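PDB 4ZOQ: intracellular serine protease from Bacillus licheniformis, which cleaves peptide bonds sequence-specifically as a class II lanthipeptide protease, probably by the serine endopeptidase chemistry of the subtilase (S8) family. Local coordinates for residues W11-I16 with L245-Y250; K153-A158 with S194-V199; G253-A258 with I265-S270. All coordinates share one frame; numbering follows the deposited sequence.

Interaction 1. Residues W11-I16 with L245-Y250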
ATOM      1  N   TRP B  11     -11.386   5.052 -16.661  1.00 36.33           N
ATOM      2  CA  TRP B  11     -10.210   5.352 -17.464  1.00 34.16           C
ATOM      3  C   TRP B  11     -10.626   5.668 -18.885  1.00 37.39           C
ATOM      4  O   TRP B  11     -11.558   5.073 -19.417  1.00 42.96           O
ATOM      5  CB  TRP B  11      -9.225   4.185 -17.477  1.00 34.33           C
ATOM      6  CG  TRP B  11      -8.682   3.782 -16.139  1.00 29.72           C
ATOM      7  CD1 TRP B  11      -8.858   4.419 -14.963  1.00 29.45           C
ATOM      8  CD2 TRP B  11      -7.850   2.644 -15.867  1.00 28.29           C
ATOM      9  NE1 TRP B  11      -8.213   3.742 -13.959  1.00 31.27           N
ATOM     10  CE2 TRP B  11      -7.582   2.652 -14.491  1.00 29.01           C
ATOM     11  CE3 TRP B  11      -7.324   1.615 -16.649  1.00 29.51           C
ATOM     12  CZ2 TRP B  11      -6.803   1.663 -13.881  1.00 30.17           C
ATOM     13  CZ3 TRP B  11      -6.539   0.648 -16.043  1.00 28.69           C
ATOM     14  CH2 TRP B  11      -6.290   0.678 -14.675  1.00 28.49           C
ATOM     15  N   GLY B  12      -9.906   6.593 -19.509  1.00 42.07           N
ATOM     16  CA  GLY B  12     -10.182   6.982 -20.875  1.00 38.53           C
ATOM     17  C   GLY B  12      -9.835   5.886 -21.859  1.00 40.92           C
ATOM     18  O   GLY B  12     -10.479   5.792 -22.906  1.00 42.87           O
ATOM     19  N   LEU B  13      -8.787   5.105 -21.565  1.00 40.02           N
ATOM     20  CA  LEU B  13      -8.422   3.946 -22.399  1.00 42.34           C
ATOM     21  C   LEU B  13      -8.145   4.368 -23.855  1.00 44.06           C
ATOM     22  O   LEU B  13      -8.179   3.543 -24.777  1.00 43.23           O
ATOM     23  CB  LEU B  13      -9.520   2.867 -22.350  1.00 41.83           C
ATOM     24  CG  LEU B  13      -9.890   2.189 -21.013  1.00 39.99           C
ATOM     25  CD1 LEU B  13     -11.038   1.263 -21.214  1.00 38.52           C
ATOM     26  CD2 LEU B  13      -8.716   1.381 -20.451  1.00 33.16           C
ATOM     27  N   ASP B  14      -7.875   5.661 -24.043  1.00 44.43           N
ATOM     28  CA  ASP B  14      -7.691   6.265 -25.365  1.00 46.23           C
ATOM     29  C   ASP B  14      -8.854   5.964 -26.331  1.00 51.45           C
ATOM     30  O   ASP B  14      -8.677   5.962 -27.552  1.00 52.05           O
ATOM     31  CB  ASP B  14      -6.365   5.779 -25.961  1.00 44.67           C
ATOM     32  CG  ASP B  14      -5.848   6.682 -27.054  1.00 55.17           C
ATOM     33  OD1 ASP B  14      -6.368   7.814 -27.201  1.00 56.85           O
ATOM     34  OD2 ASP B  14      -4.901   6.264 -27.760  1.00 58.35           O
ATOM     35  N   GLY B  15     -10.042   5.711 -25.788  1.00 48.97           N
ATOM     36  CA  GLY B  15     -11.189   5.398 -26.624  1.00 45.90           C
ATOM     37  C   GLY B  15     -11.187   3.983 -27.205  1.00 43.91           C
ATOM     38  O   GLY B  15     -12.137   3.584 -27.862  1.00 43.55           O
ATOM     39  N   ILE B  16     -10.125   3.219 -26.978  1.00 43.30           N
ATOM     40  CA  ILE B  16     -10.049   1.860 -27.519  1.00 42.52           C
ATOM     41  C   ILE B  16     -10.915   0.920 -26.692  1.00 42.65           C
ATOM     42  O   ILE B  16     -10.573   0.565 -25.565  1.00 45.39           O
ATOM     43  CB  ILE B  16      -8.605   1.303 -27.545  1.00 42.44           C
ATOM     44  CG1 ILE B  16      -7.657   2.268 -28.264  1.00 41.05           C
ATOM     45  CG2 ILE B  16      -8.591  -0.084 -28.175  1.00 36.55           C
ATOM     46  CD1 ILE B  16      -6.176   2.023 -27.970  1.00 36.51           C
ATOM     47  N   LEU B 245      -3.957 -11.481 -16.867  1.00 32.52           N
ATOM     48  CA  LEU B 245      -3.270 -10.265 -16.398  1.00 29.22           C
ATOM     49  C   LEU B 245      -4.255  -9.115 -16.181  1.00 29.06           C
ATOM     50  O   LEU B 245      -5.398  -9.178 -16.647  1.00 27.99           O
ATOM     51  CB  LEU B 245      -2.191  -9.865 -17.405  1.00 27.84           C
ATOM     52  CG  LEU B 245      -0.953 -10.771 -17.536  1.00 32.75           C
ATOM     53  CD1 LEU B 245      -0.121 -10.491 -18.816  1.00 24.44           C
ATOM     54  CD2 LEU B 245      -0.067 -10.570 -16.276  1.00 31.16           C
ATOM     55  N   VAL B 246      -3.815  -8.053 -15.507  1.00 27.07           N
ATOM     56  CA  VAL B 246      -4.708  -6.939 -15.235  1.00 25.67           C
ATOM     57  C   VAL B 246      -4.149  -5.652 -15.822  1.00 29.94           C
ATOM     58  O   VAL B 246      -2.928  -5.451 -15.849  1.00 28.50           O
ATOM     59  CB  VAL B 246      -4.985  -6.770 -13.701  1.00 26.39           C
ATOM     60  CG1 VAL B 246      -5.688  -8.014 -13.173  1.00 27.24           C
ATOM     61  CG2 VAL B 246      -3.709  -6.466 -12.884  1.00 24.10           C
ATOM     62  N   LEU B 247      -5.030  -4.786 -16.321  1.00 28.89           N
ATOM     63  CA  LEU B 247      -4.563  -3.509 -16.847  1.00 28.59           C
ATOM     64  C   LEU B 247      -4.197  -2.559 -15.699  1.00 30.15           C
ATOM     65  O   LEU B 247      -4.852  -2.535 -14.660  1.00 30.19           O
ATOM     66  CB  LEU B 247      -5.609  -2.865 -17.767  1.00 28.55           C
ATOM     67  CG  LEU B 247      -5.038  -1.845 -18.768  1.00 29.50           C
ATOM     68  CD1 LEU B 247      -4.118  -2.555 -19.738  1.00 27.87           C
ATOM     69  CD2 LEU B 247      -6.116  -1.096 -19.528  1.00 29.24           C
ATOM     70  N   THR B 248      -3.156  -1.769 -15.919  1.00 30.34           N
ATOM     71  CA  THR B 248      -2.717  -0.733 -14.984  1.00 29.84           C
ATOM     72  C   THR B 248      -2.536   0.606 -15.702  1.00 32.35           C
ATOM     73  O   THR B 248      -2.195   0.669 -16.901  1.00 30.86           O
ATOM     74  CB  THR B 248      -1.362  -1.102 -14.340  1.00 31.10           C
ATOM     75  OG1 THR B 248      -0.356  -1.245 -15.368  1.00 29.80           O
ATOM     76  CG2 THR B 248      -1.460  -2.396 -13.585  1.00 28.81           C
ATOM     77  N   THR B 249      -2.714   1.683 -14.960  1.00 34.08           N
ATOM     78  CA  THR B 249      -2.271   2.975 -15.455  1.00 30.98           C
ATOM     79  C   THR B 249      -0.767   3.002 -15.285  1.00 33.05           C
ATOM     80  O   THR B 249      -0.225   2.616 -14.249  1.00 32.54           O
ATOM     81  CB  THR B 249      -2.936   4.145 -14.733  1.00 31.74           C
ATOM     82  OG1 THR B 249      -2.893   3.904 -13.326  1.00 33.21           O
ATOM     83  CG2 THR B 249      -4.394   4.277 -15.140  1.00 30.40           C
ATOM     84  N   TYR B 250      -0.097   3.454 -16.334  1.00 36.27           N
ATOM     85  CA  TYR B 250       1.356   3.450 -16.396  1.00 36.81           C
ATOM     86  C   TYR B 250       1.762   4.863 -16.830  1.00 38.11           C
ATOM     87  O   TYR B 250       0.990   5.514 -17.556  1.00 36.54           O
ATOM     88  CB  TYR B 250       1.825   2.364 -17.362  1.00 38.16           C
ATOM     89  CG  TYR B 250       3.257   1.913 -17.165  1.00 40.71           C
ATOM     90  CD1 TYR B 250       3.650   1.256 -15.993  1.00 34.43           C
ATOM     91  CD2 TYR B 250       4.201   2.088 -18.175  1.00 38.55           C
ATOM     92  CE1 TYR B 250       4.955   0.831 -15.812  1.00 34.75           C
ATOM     93  CE2 TYR B 250       5.504   1.659 -18.012  1.00 43.26           C
ATOM     94  CZ  TYR B 250       5.874   1.028 -16.829  1.00 41.52           C
ATOM     95  OH  TYR B 250       7.161   0.609 -16.678  1.00 39.05           O
TER
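The nearest CA atoms of the two segments, those of Trp11 and Thr249, are 8.5 Å apart, and side chains must fill the interval. Residues 11-16 belong to a loop ahead of helix 24-30, where the chain folds tightly on itself: Gly15 N bonds to Gly12 O and Ile16 N to Leu13 O. Residues 246-249 form an extended strand. The indole spans the gap. CB of Trp11 points toward the strand, and chi1 (-60°) sets CG beside the backbone N and anti to the carbonyl carbon. Thr249 lays its CG2 methyl over one face of the ring, a CH-pi contact 3.8 Å from the centroid of the six-membered ring of Trp11 and only 15° off the normal. A threonine suits this position because its branches divide the work: the methyl meets the indole, while OG1 bonds to Thr88 O.

The strand is one half of a two-stranded antiparallel sheet completed by 269-272. Thr248 turns its side chain away from the 11-16 loop, and its OG1 bonds to Ser270 O; that side chain lies about 8 Å from the side chain of Ser276, predicted to belong to the charge relay system.

At the rim of the indole, Trp11 CH2 comes within 3.5 Å of Leu247 O, which sits near the ring plane. Leu247 runs past the tryptophan in the opposite direction, its CD2 lying 3.9 Å from Trp11 CZ3. The same methyl touches Leu13 as well as Trp11, meeting Leu13 CD2 at 3.7 Å. Leu23 adds to this buried apolar patch, and helix 86-97 contributes Asn95 and Ile96 against the indole.

Interaction 2. Residues K153-A158 with S194-V199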
ATOM      1  N   LYS B 153       9.447  -3.295  16.108  1.00 43.61           N
ATOM      2  CA  LYS B 153       8.894  -2.572  17.247  1.00 38.14           C
ATOM      3  C   LYS B 153       8.550  -1.141  16.849  1.00 39.90           C
ATOM      4  O   LYS B 153       7.498  -0.598  17.224  1.00 39.61           O
ATOM      5  CB  LYS B 153       9.905  -2.575  18.394  1.00 40.48           C
ATOM      6  CG  LYS B 153       9.485  -1.842  19.648  1.00 43.71           C
ATOM      7  CD  LYS B 153      10.549  -2.016  20.706  1.00 52.41           C
ATOM      8  CE  LYS B 153      10.135  -1.450  22.048  1.00 58.47           C
ATOM      9  NZ  LYS B 153      11.290  -1.565  22.985  1.00 64.07           N
ATOM     10  N   ALA B 154       9.452  -0.537  16.085  1.00 39.52           N
ATOM     11  CA  ALA B 154       9.258   0.813  15.581  1.00 39.28           C
ATOM     12  C   ALA B 154       8.073   0.846  14.647  1.00 38.35           C
ATOM     13  O   ALA B 154       7.211   1.735  14.700  1.00 34.67           O
ATOM     14  CB  ALA B 154      10.519   1.294  14.841  1.00 35.25           C
ATOM     15  N   TYR B 155       8.035  -0.179  13.803  1.00 42.12           N
ATOM     16  CA  TYR B 155       7.098  -0.235  12.705  1.00 36.30           C
ATOM     17  C   TYR B 155       5.700  -0.429  13.294  1.00 37.22           C
ATOM     18  O   TYR B 155       4.704   0.122  12.801  1.00 36.01           O
ATOM     19  CB  TYR B 155       7.444  -1.399  11.807  1.00 34.72           C
ATOM     20  CG  TYR B 155       7.309  -1.102  10.380  1.00 34.78           C
ATOM     21  CD1 TYR B 155       8.231  -1.600   9.471  1.00 32.65           C
ATOM     22  CD2 TYR B 155       6.349  -0.202   9.943  1.00 39.89           C
ATOM     23  CE1 TYR B 155       8.126  -1.309   8.139  1.00 36.11           C
ATOM     24  CE2 TYR B 155       6.237   0.105   8.620  1.00 35.64           C
ATOM     25  CZ  TYR B 155       7.136  -0.454   7.723  1.00 40.07           C
ATOM     26  OH  TYR B 155       7.081  -0.171   6.380  1.00 51.23           O
ATOM     27  N   GLN B 156       5.660  -1.175  14.394  1.00 33.03           N
ATOM     28  CA  GLN B 156       4.419  -1.449  15.095  1.00 36.61           C
ATOM     29  C   GLN B 156       3.869  -0.172  15.740  1.00 35.34           C
ATOM     30  O   GLN B 156       2.651   0.009  15.844  1.00 36.98           O
ATOM     31  CB  GLN B 156       4.644  -2.558  16.136  1.00 32.77           C
ATOM     32  CG  GLN B 156       3.394  -3.078  16.791  1.00 31.82           C
ATOM     33  CD  GLN B 156       2.384  -3.650  15.781  1.00 36.73           C
ATOM     34  OE1 GLN B 156       2.599  -4.718  15.188  1.00 35.91           O
ATOM     35  NE2 GLN B 156       1.280  -2.938  15.590  1.00 36.91           N
ATOM     36  N   ARG B 157       4.754   0.737  16.129  1.00 35.77           N
ATOM     37  CA  ARG B 157       4.295   1.967  16.756  1.00 35.29           C
ATOM     38  C   ARG B 157       3.637   2.853  15.726  1.00 33.53           C
ATOM     39  O   ARG B 157       2.606   3.456  15.996  1.00 36.09           O
ATOM     40  CB  ARG B 157       5.463   2.713  17.397  1.00 36.47           C
ATOM     41  CG  ARG B 157       5.990   2.126  18.676  1.00 37.71           C
ATOM     42  CD  ARG B 157       7.097   3.018  19.231  1.00 41.08           C
ATOM     43  NE  ARG B 157       7.706   2.458  20.430  1.00 48.04           N
ATOM     44  CZ  ARG B 157       8.670   3.049  21.132  1.00 49.58           C
ATOM     45  NH1 ARG B 157       9.169   4.214  20.738  1.00 44.99           N
ATOM     46  NH2 ARG B 157       9.144   2.463  22.226  1.00 48.79           N
ATOM     47  N   ALA B 158       4.187   2.862  14.518  1.00 34.51           N
ATOM     48  CA  ALA B 158       3.579   3.579  13.406  1.00 33.84           C
ATOM     49  C   ALA B 158       2.176   3.048  13.128  1.00 36.76           C
ATOM     50  O   ALA B 158       1.217   3.824  12.956  1.00 36.09           O
ATOM     51  CB  ALA B 158       4.449   3.462  12.162  1.00 30.57           C
ATOM     52  N   SER B 194       3.216  -5.776   6.411  1.00 35.50           N
ATOM     53  CA  SER B 194       2.020  -6.617   6.263  1.00 33.80           C
ATOM     54  C   SER B 194       1.766  -7.517   7.473  1.00 32.63           C
ATOM     55  O   SER B 194       0.619  -7.864   7.762  1.00 32.12           O
ATOM     56  CB  SER B 194       2.111  -7.455   4.977  1.00 31.82           C
ATOM     57  OG  SER B 194       3.054  -8.492   5.110  1.00 32.16           O
ATOM     58  N   ALA B 195       2.829  -7.909   8.172  1.00 32.96           N
ATOM     59  CA  ALA B 195       2.676  -8.794   9.325  1.00 32.53           C
ATOM     60  C   ALA B 195       2.192  -8.076  10.589  1.00 33.94           C
ATOM     61  O   ALA B 195       1.762  -8.723  11.534  1.00 34.91           O
ATOM     62  CB  ALA B 195       3.975  -9.486   9.612  1.00 30.66           C
ATOM     63  N   LEU B 196       2.281  -6.747  10.606  1.00 32.55           N
ATOM     64  CA  LEU B 196       1.986  -5.951  11.799  1.00 30.72           C
ATOM     65  C   LEU B 196       0.529  -5.944  12.218  1.00 32.62           C
ATOM     66  O   LEU B 196      -0.368  -5.968  11.383  1.00 35.29           O
ATOM     67  CB  LEU B 196       2.415  -4.494  11.587  1.00 31.94           C
ATOM     68  CG  LEU B 196       3.872  -4.149  11.293  1.00 33.47           C
ATOM     69  CD1 LEU B 196       3.953  -2.674  10.880  1.00 32.27           C
ATOM     70  CD2 LEU B 196       4.748  -4.429  12.511  1.00 31.70           C
ATOM     71  N   LYS B 197       0.297  -5.831  13.513  1.00 29.05           N
ATOM     72  CA  LYS B 197      -1.042  -5.606  13.997  1.00 32.63           C
ATOM     73  C   LYS B 197      -1.535  -4.222  13.511  1.00 34.97           C
ATOM     74  O   LYS B 197      -0.731  -3.287  13.338  1.00 34.80           O
ATOM     75  CB  LYS B 197      -1.060  -5.708  15.517  1.00 35.62           C
ATOM     76  CG  LYS B 197      -2.430  -5.895  16.114  1.00 40.11           C
ATOM     77  CD  LYS B 197      -2.343  -5.901  17.645  1.00 46.90           C
ATOM     78  CE  LYS B 197      -3.609  -6.446  18.279  1.00 43.07           C
ATOM     79  NZ  LYS B 197      -4.725  -5.504  18.071  1.00 45.60           N
ATOM     80  N   HIS B 198      -2.840  -4.141  13.224  1.00 34.51           N
ATOM     81  CA  HIS B 198      -3.509  -2.957  12.671  1.00 33.41           C
ATOM     82  C   HIS B 198      -3.114  -2.674  11.195  1.00 33.79           C
ATOM     83  O   HIS B 198      -3.500  -1.667  10.609  1.00 33.67           O
ATOM     84  CB  HIS B 198      -3.245  -1.731  13.536  1.00 35.50           C
ATOM     85  CG  HIS B 198      -3.562  -1.937  14.982  1.00 39.13           C
ATOM     86  ND1 HIS B 198      -4.839  -2.194  15.437  1.00 43.49           N
ATOM     87  CD2 HIS B 198      -2.768  -1.904  16.080  1.00 38.34           C
ATOM     88  CE1 HIS B 198      -4.815  -2.331  16.752  1.00 38.32           C
ATOM     89  NE2 HIS B 198      -3.572  -2.154  17.167  1.00 37.51           N
ATOM     90  N   VAL B 199      -2.334  -3.556  10.593  1.00 31.68           N
ATOM     91  CA  VAL B 199      -2.112  -3.483   9.162  1.00 32.34           C
ATOM     92  C   VAL B 199      -2.884  -4.637   8.473  1.00 36.15           C
ATOM     93  O   VAL B 199      -2.792  -5.794   8.889  1.00 34.26           O
ATOM     94  CB  VAL B 199      -0.618  -3.559   8.816  1.00 31.61           C
ATOM     95  CG1 VAL B 199      -0.436  -3.671   7.327  1.00 30.40           C
ATOM     96  CG2 VAL B 199       0.150  -2.352   9.407  1.00 32.04           C
TER
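Helix 146-164 flanks the mixed, mostly parallel sheet of the subtilase fold, and here it is joined to the type II beta turn, Leu196 to Val199, that enters strand 200-205. Gln156 binds the turn through its amide, which pairs with both backbone groups of Lys197. Lys197 N donates to Gln156 OE1 over 3.1 Å, arriving in the carbonyl plane on a lone pair, although the N-H...O angle is only 143°. In return Gln156 NE2 donates to Lys197 O at 3.0 Å in a straighter bond, with NE2 standing above the plane of that carbonyl. Two bonds to one residue fix the rotation of the amide, and Asn160 OD1 also bonds to NE2. CG lies anti to the backbone N (chi1 -171°), and a bend at chi2 then swings CD aside. A leucine in place of Gln156 would probably leave the N-H and C=O of Lys197 without these mates and weaken the hold of the helix on the turn.

Leu196 CD2 lies 3.4 Å from Gln156 OE1, alongside the amide, while the apolar contact is that of Leu196 CD1 with Tyr155 CD2, 3.6 Å, the two side chains crossing at about a right angle. Arg157, whose CB points away from the turn, hydrogen-bonds through NH1 to Leu35 O and Ile61 O of the other chain. Tyr155 also touches Leu192 of strand 189-192 and Ile119, Met120 and Met123 of helix 116-128.

Interaction 3. Residues G253-A258 with I265-S270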
ATOM      1  N   GLY B 253       4.342   9.150 -20.166  1.00 48.01           N
ATOM      2  CA  GLY B 253       5.519   9.484 -20.938  1.00 48.03           C
ATOM      3  C   GLY B 253       6.578   8.409 -20.878  1.00 52.67           C
ATOM      4  O   GLY B 253       7.719   8.645 -21.262  1.00 57.40           O
ATOM      5  N   LYS B 254       6.206   7.223 -20.410  1.00 49.14           N
ATOM      6  CA  LYS B 254       7.155   6.129 -20.255  1.00 46.42           C
ATOM      7  C   LYS B 254       6.767   5.047 -21.249  1.00 45.53           C
ATOM      8  O   LYS B 254       5.587   4.840 -21.482  1.00 50.69           O
ATOM      9  CB  LYS B 254       7.154   5.631 -18.801  1.00 47.53           C
ATOM     10  CG  LYS B 254       8.320   4.736 -18.424  1.00 47.70           C
ATOM     11  CD  LYS B 254       8.169   4.107 -17.041  1.00 46.66           C
ATOM     12  CE  LYS B 254       9.280   3.076 -16.788  1.00 43.32           C
ATOM     13  NZ  LYS B 254      10.477   3.680 -16.150  1.00 51.00           N
ATOM     14  N   ASP B 255       7.735   4.391 -21.882  1.00 50.39           N
ATOM     15  CA  ASP B 255       7.413   3.304 -22.821  1.00 50.36           C
ATOM     16  C   ASP B 255       6.871   2.101 -22.059  1.00 44.78           C
ATOM     17  O   ASP B 255       7.429   1.724 -21.030  1.00 46.11           O
ATOM     18  CB  ASP B 255       8.642   2.859 -23.624  1.00 48.66           C
ATOM     19  CG  ASP B 255       9.087   3.874 -24.673  1.00 61.55           C
ATOM     20  OD1 ASP B 255       8.267   4.677 -25.205  1.00 60.83           O
ATOM     21  OD2 ASP B 255      10.289   3.828 -24.999  1.00 64.97           O
ATOM     22  N   ASN B 256       5.777   1.513 -22.523  1.00 40.60           N
ATOM     23  CA  ASN B 256       5.305   0.291 -21.882  1.00 45.60           C
ATOM     24  C   ASN B 256       5.965  -0.907 -22.562  1.00 43.83           C
ATOM     25  O   ASN B 256       6.843  -0.721 -23.402  1.00 45.90           O
ATOM     26  CB  ASN B 256       3.774   0.197 -21.901  1.00 39.56           C
ATOM     27  CG  ASN B 256       3.197   0.244 -23.291  1.00 41.52           C
ATOM     28  OD1 ASN B 256       3.888  -0.025 -24.290  1.00 36.32           O
ATOM     29  ND2 ASN B 256       1.917   0.625 -23.374  1.00 35.00           N
ATOM     30  N   THR B 257       5.562  -2.120 -22.186  1.00 39.15           N
ATOM     31  CA  THR B 257       6.303  -3.326 -22.553  1.00 39.80           C
ATOM     32  C   THR B 257       5.991  -3.840 -23.944  1.00 40.80           C
ATOM     33  O   THR B 257       4.977  -3.473 -24.522  1.00 43.22           O
ATOM     34  CB  THR B 257       6.023  -4.479 -21.576  1.00 41.81           C
ATOM     35  OG1 THR B 257       4.782  -5.122 -21.932  1.00 41.11           O
ATOM     36  CG2 THR B 257       6.002  -3.954 -20.134  1.00 35.36           C
ATOM     37  N   ALA B 258       6.845  -4.728 -24.451  1.00 39.49           N
ATOM     38  CA  ALA B 258       6.631  -5.379 -25.753  1.00 42.10           C
ATOM     39  C   ALA B 258       5.285  -6.128 -25.838  1.00 38.43           C
ATOM     40  O   ALA B 258       4.646  -6.153 -26.875  1.00 40.44           O
ATOM     41  CB  ALA B 258       7.783  -6.322 -26.060  1.00 40.90           C
ATOM     42  N   ILE B 265      -1.801  -1.859 -26.700  1.00 39.49           N
ATOM     43  CA  ILE B 265      -2.061  -1.050 -25.539  1.00 38.36           C
ATOM     44  C   ILE B 265      -1.253   0.224 -25.664  1.00 34.21           C
ATOM     45  O   ILE B 265      -0.026   0.175 -25.586  1.00 33.93           O
ATOM     46  CB  ILE B 265      -1.632  -1.757 -24.236  1.00 38.40           C
ATOM     47  CG1 ILE B 265      -1.968  -3.257 -24.260  1.00 39.46           C
ATOM     48  CG2 ILE B 265      -2.123  -0.968 -23.026  1.00 32.17           C
ATOM     49  CD1 ILE B 265      -3.376  -3.613 -23.852  1.00 39.24           C
ATOM     50  N   PRO B 266      -1.926   1.374 -25.771  1.00 35.36           N
ATOM     51  CA  PRO B 266      -1.205   2.639 -25.947  1.00 40.59           C
ATOM     52  C   PRO B 266      -0.482   3.026 -24.658  1.00 42.91           C
ATOM     53  O   PRO B 266      -0.772   2.456 -23.605  1.00 40.55           O
ATOM     54  CB  PRO B 266      -2.320   3.631 -26.282  1.00 37.70           C
ATOM     55  CG  PRO B 266      -3.480   3.097 -25.585  1.00 40.44           C
ATOM     56  CD  PRO B 266      -3.369   1.591 -25.607  1.00 36.88           C
ATOM     57  N   LYS B 267       0.464   3.956 -24.730  1.00 42.71           N
ATOM     58  CA  LYS B 267       1.142   4.388 -23.524  1.00 40.44           C
ATOM     59  C   LYS B 267       0.180   5.005 -22.534  1.00 42.13           C
ATOM     60  O   LYS B 267      -0.850   5.545 -22.917  1.00 37.81           O
ATOM     61  CB  LYS B 267       2.276   5.348 -23.826  1.00 47.30           C
ATOM     62  CG  LYS B 267       3.498   4.653 -24.431  1.00 55.32           C
ATOM     63  CD  LYS B 267       4.561   5.697 -24.818  1.00 60.16           C
ATOM     64  CE  LYS B 267       4.544   6.026 -26.300  1.00 64.28           C
ATOM     65  NZ  LYS B 267       5.505   7.136 -26.574  1.00 69.61           N
ATOM     66  N   GLY B 268       0.496   4.860 -21.248  1.00 43.35           N
ATOM     67  CA  GLY B 268      -0.420   5.285 -20.209  1.00 38.16           C
ATOM     68  C   GLY B 268      -1.077   4.086 -19.555  1.00 37.97           C
ATOM     69  O   GLY B 268      -1.782   4.243 -18.556  1.00 37.05           O
ATOM     70  N   TYR B 269      -0.924   2.910 -20.174  1.00 35.69           N
ATOM     71  CA  TYR B 269      -1.448   1.662 -19.628  1.00 32.06           C
ATOM     72  C   TYR B 269      -0.445   0.547 -19.814  1.00 36.66           C
ATOM     73  O   TYR B 269       0.377   0.593 -20.737  1.00 33.67           O
ATOM     74  CB  TYR B 269      -2.791   1.275 -20.268  1.00 29.62           C
ATOM     75  CG  TYR B 269      -3.798   2.395 -20.201  1.00 33.57           C
ATOM     76  CD1 TYR B 269      -4.478   2.678 -19.014  1.00 31.44           C
ATOM     77  CD2 TYR B 269      -4.063   3.183 -21.317  1.00 34.61           C
ATOM     78  CE1 TYR B 269      -5.384   3.727 -18.938  1.00 31.91           C
ATOM     79  CE2 TYR B 269      -4.983   4.224 -21.253  1.00 34.82           C
ATOM     80  CZ  TYR B 269      -5.639   4.492 -20.059  1.00 34.09           C
ATOM     81  OH  TYR B 269      -6.555   5.518 -19.996  1.00 39.81           O
ATOM     82  N   SER B 270      -0.505  -0.448 -18.923  1.00 34.02           N
ATOM     83  CA  SER B 270       0.349  -1.634 -19.026  1.00 32.64           C
ATOM     84  C   SER B 270      -0.308  -2.855 -18.372  1.00 33.24           C
ATOM     85  O   SER B 270      -1.011  -2.763 -17.352  1.00 35.77           O
ATOM     86  CB  SER B 270       1.732  -1.393 -18.415  1.00 35.20           C
ATOM     87  OG  SER B 270       2.602  -2.509 -18.620  1.00 35.06           O
TER
HETATM   88  O   HOH W   1       3.086   3.901 -20.814  1.00 41.43           O
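Asn256 faces the backbones of Ile265 and Tyr269: its CB points toward 265-270, and chi1 (58°) sets CG in the crowded position between its own N and carbonyl carbon. Lys267 instead has CG anti to its carbonyl carbon, and a bend at chi3 (-100°) swings CE out of line with the earlier part of its chain.

The two hydrogens of Asn256 ND2 serve two carbonyls. One bond runs to Tyr269 O at 3.1 Å, with an N-H...O angle of 161° and nearly along the C=O axis. The other reaches Ile265 O at 3.0 Å, with ND2 standing above that carbonyl's plane. Asparagine suits the site because a short, flat side chain with two N-H groups can bind two main-chain oxygens at once and keep its amide plane fixed.

Ile265 O comes just before a type II beta turn, Pro266 to Tyr269, and Tyr269 O belongs to its last residue. The turn leads into strand 269-272, partner of strand 246-249 in an antiparallel pair. Gly268 fills the turn position with positive phi, where a CB would press on the carbonyl O before it. Its N donates to a water at 2.8 Å, and the water in turn donates to Lys254 O at 2.8 Å, bridging turn and loop.

At the exposed margin, Lys267 lies alongside Asp255 and points the same way. The salt bridge from its NZ to Asp255 OD1 is long, 3.9 Å, and its CD passes 3.6 Å from Lys254 O. Lys254 itself sends NZ to Pro83 O. At the other end of the loop, Thr257 is the N-cap of helix 258-262, its OG1 bonded to Asp260 N, while Ser270 OG bonds to Asp260 OD2.

Interactions 1 and 3, with centres about 9 Å apart, share the small sheet of strands 246-249 and 269-272 and follow one another along the chain. Tyr269 OH, which also bonds to Asp60, bonds to Leu13 N and ties the 11-16 loop to strand 269-272; its tie to strand 246-249 is the packing of interaction 1. Interaction 2, between the two segments of interaction 1 in sequence, lies across the chain's centre, its own centre about 34 Å and about 35 Å from theirs. Its helix meets the other chain through Lys153 and Arg157, which point away from the turn. The subtilase fold is thus tied at an early loop and strand pair on one side, a helix and turn on the other.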